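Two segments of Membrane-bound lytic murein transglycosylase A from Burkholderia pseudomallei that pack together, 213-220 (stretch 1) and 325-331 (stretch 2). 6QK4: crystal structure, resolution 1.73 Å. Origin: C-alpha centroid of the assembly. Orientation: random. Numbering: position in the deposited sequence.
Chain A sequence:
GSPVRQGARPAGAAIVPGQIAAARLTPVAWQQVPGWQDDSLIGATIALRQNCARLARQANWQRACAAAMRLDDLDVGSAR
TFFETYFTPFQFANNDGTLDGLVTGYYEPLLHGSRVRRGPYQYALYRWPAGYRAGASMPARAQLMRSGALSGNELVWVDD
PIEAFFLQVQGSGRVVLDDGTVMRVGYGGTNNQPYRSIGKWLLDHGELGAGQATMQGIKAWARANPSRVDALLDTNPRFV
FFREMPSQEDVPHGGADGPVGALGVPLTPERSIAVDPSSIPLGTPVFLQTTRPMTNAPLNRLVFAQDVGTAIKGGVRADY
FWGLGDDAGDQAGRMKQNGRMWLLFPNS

Stretch 1, residues 213-220: ATMQGIKA
Stretch 2 (325-331) GDDAGDQ

The first turn of an α-helix leaves its amide groups without backbone acceptors, and proteins commonly satisfy them with side-chain oxygens. The pairing of residues 213-220 with 325-331 in this lytic transglycosylase is a worked example in which that task is shared between a local cap and a carboxylate from a distant part of the chain, the touching residues being at least 107 positions apart in sequence.

Each stretch runs into a helix that continues beyond it. In the first, Ala213 (phi/psi -91/51°) and Thr214 (-83/171°) precede a helix beginning at Met215; in the second, Gly325 (98/179°) is at the N-cap position of a helix beginning at Asp326. Helical residues keep phi between -57° and -79° and psi between -26° and -46°, with i to i+4 bonds such as Ile218 N to Thr214 O (3.0 Å), Lys219 N to Met215 O (3.0 Å) and Asp330 N to Asp326 O (2.9 Å). The N-to-C directions of the helices differ by 122°, and their axes approach to 10.3 Å. The backbones come nearest at Thr214 and Asp330, whose CA atoms lie 6.1 Å apart. The contact buries 333 Å² over both sides.

Capping supplies the first group of bonds. Thr214, with chi1 at 55° (p), accepts from Gly217 N through OG1 at 2.9 Å. The two preceding amides are served across the interface by Asp330, whose chi1 of -85° (m) and chi2 of -23° present both carboxylate oxygens to the helix start: Met215 N donates to Asp330 OD1 at 2.8 Å, and Gln216 N to Asp330 OD2 at 3.2 Å, with N-H...O angles of 146° and 148°. A negative group placed here also suits the positive end of the helix dipole. Asp330 OD2 further lies 3.5 Å from Thr214 CB.

One turn farther along the first helix, charge pairing takes over. The CA-to-CB bond of Lys219 points toward the second stretch, with chi1 to chi3 of -76° (m), -164° (t) and -164° (t), and chi4 between wells at 142°. Its NZ forms a salt bridge with Asp326 OD2 at a very short 2.5 Å, Asp326 having chi1 -77° (m) and chi2 -21°. Gln216 (m, m, chi3 140°) bends its end nearer the partner, where OE1 accepts from Lys219 NZ at 3.1 Å and rests 4.0 Å from Asp326 CB. The ammonium is thus held by both stretches, with another hydrogen bond elsewhere in the structure.

Van der Waals packing completes the contact. Met215, buried and with its CA-to-CB bond toward the second stretch, takes rotamer m, t, m (-62°, -179°, -54°), which places CE 3.7 Å from Gly329 C and 3.6 Å from Asp326 OD1. Gly329 makes room for this methyl: an ideal CB there would point toward the first stretch and sit 2.7 Å from Met215 CE, a clash. Glycine at Gly325 has a different, local basis, since at its backbone angles a CB would jam against the preceding carbonyl oxygen.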

# COMPACT_ATOMS: atom_id res chain seq x y z
N ALA A 213 11.27 0.52 16.23
CA ALA A 213 9.87 0.16 16.50
C ALA A 213 9.08 -0.02 15.19
O ALA A 213 8.00 0.52 14.97
CB ALA A 213 9.21 1.20 17.41
N THR A 214 9.65 -0.84 14.32
CA THR A 214 8.91 -1.26 13.14
C THR A 214 8.02 -2.43 13.52
O THR A 214 8.16 -3.00 14.59
CB THR A 214 9.89 -1.71 12.07
OG1 THR A 214 10.73 -2.71 12.65
CG2 THR A 214 10.76 -0.50 11.64
N MET A 215 7.14 -2.84 12.61
CA MET A 215 6.46 -4.11 12.90
C MET A 215 7.45 -5.26 13.12
O MET A 215 7.24 -6.10 14.02
CB MET A 215 5.43 -4.46 11.81
CG MET A 215 4.33 -3.38 11.76
SD MET A 215 3.00 -3.62 10.54
CE MET A 215 3.95 -3.82 9.00
N GLN A 216 8.58 -5.28 12.40
CA GLN A 216 9.51 -6.38 12.65
C GLN A 216 10.21 -6.24 13.99
O GLN A 216 10.46 -7.25 14.65
CB GLN A 216 10.53 -6.48 11.53
CG GLN A 216 9.96 -7.19 10.32
CD GLN A 216 9.41 -8.58 10.63
OE1 GLN A 216 8.34 -8.98 10.10
NE2 GLN A 216 10.13 -9.35 11.48
N GLY A 217 10.53 -5.02 14.42
CA GLY A 217 11.21 -4.87 15.71
C GLY A 217 10.29 -5.20 16.88
O GLY A 217 10.71 -5.77 17.90
N ILE A 218 9.01 -4.86 16.72
CA ILE A 218 8.02 -5.17 17.74
C ILE A 218 7.82 -6.69 17.83
O ILE A 218 7.81 -7.27 18.93
CB ILE A 218 6.71 -4.43 17.44
CG1 ILE A 218 6.94 -2.90 17.52
CG2 ILE A 218 5.55 -4.96 18.37
CD1 ILE A 218 5.77 -2.08 17.06
N LYS A 219 7.71 -7.35 16.67
CA LYS A 219 7.64 -8.82 16.67
C LYS A 219 8.85 -9.42 17.36
O LYS A 219 8.74 -10.45 18.04
CB LYS A 219 7.56 -9.37 15.24
CG LYS A 219 6.23 -9.24 14.53
CD LYS A 219 6.22 -10.18 13.31
CE LYS A 219 5.11 -9.84 12.34
NZ LYS A 219 5.46 -9.98 10.88
N ALA A 220 10.03 -8.81 17.18
CA ALA A 220 11.22 -9.41 17.76
C ALA A 220 11.18 -9.27 19.28
O ALA A 220 11.42 -10.23 20.02
CB ALA A 220 12.47 -8.77 17.17
N GLY A 325 2.31 -8.00 2.77
CA GLY A 325 3.07 -8.53 3.88
C GLY A 325 3.82 -7.47 4.68
O GLY A 325 3.79 -6.27 4.39
N ASP A 326 4.51 -7.94 5.74
CA ASP A 326 4.98 -7.00 6.74
C ASP A 326 6.24 -6.25 6.34
O ASP A 326 6.44 -5.12 6.80
CB ASP A 326 5.17 -7.70 8.09
CG ASP A 326 3.83 -7.91 8.75
OD1 ASP A 326 2.89 -7.17 8.36
OD2 ASP A 326 3.71 -8.82 9.61
N ASP A 327 7.08 -6.80 5.48
CA ASP A 327 8.20 -5.98 5.02
C ASP A 327 7.69 -4.82 4.14
O ASP A 327 8.15 -3.66 4.28
CB ASP A 327 9.18 -6.87 4.27
CG ASP A 327 10.38 -6.09 3.70
OD1 ASP A 327 11.07 -5.34 4.42
OD2 ASP A 327 10.63 -6.25 2.50
N ALA A 328 6.72 -5.11 3.27
CA ALA A 328 6.06 -4.04 2.49
C ALA A 328 5.41 -3.03 3.42
O ALA A 328 5.53 -1.81 3.22
CB ALA A 328 5.01 -4.64 1.52
N GLY A 329 4.76 -3.51 4.50
CA GLY A 329 4.15 -2.56 5.42
C GLY A 329 5.14 -1.68 6.20
O GLY A 329 4.81 -0.54 6.57
N ASP A 330 6.32 -2.21 6.52
CA ASP A 330 7.27 -1.38 7.23
C ASP A 330 7.81 -0.30 6.30
O ASP A 330 8.08 0.82 6.74
CB ASP A 330 8.41 -2.23 7.81
CG ASP A 330 8.03 -2.83 9.19
OD1 ASP A 330 7.13 -2.25 9.87
OD2 ASP A 330 8.61 -3.87 9.58
N GLN A 331 7.96 -0.64 5.02
CA GLN A 331 8.37 0.39 4.06
C GLN A 331 7.27 1.40 3.92
O GLN A 331 7.51 2.61 3.99
CB GLN A 331 8.71 -0.18 2.69
CG GLN A 331 9.88 -1.09 2.58
CD GLN A 331 11.18 -0.41 2.94
OE1 GLN A 331 11.79 -0.72 3.96
NE2 GLN A 331 11.61 0.52 2.11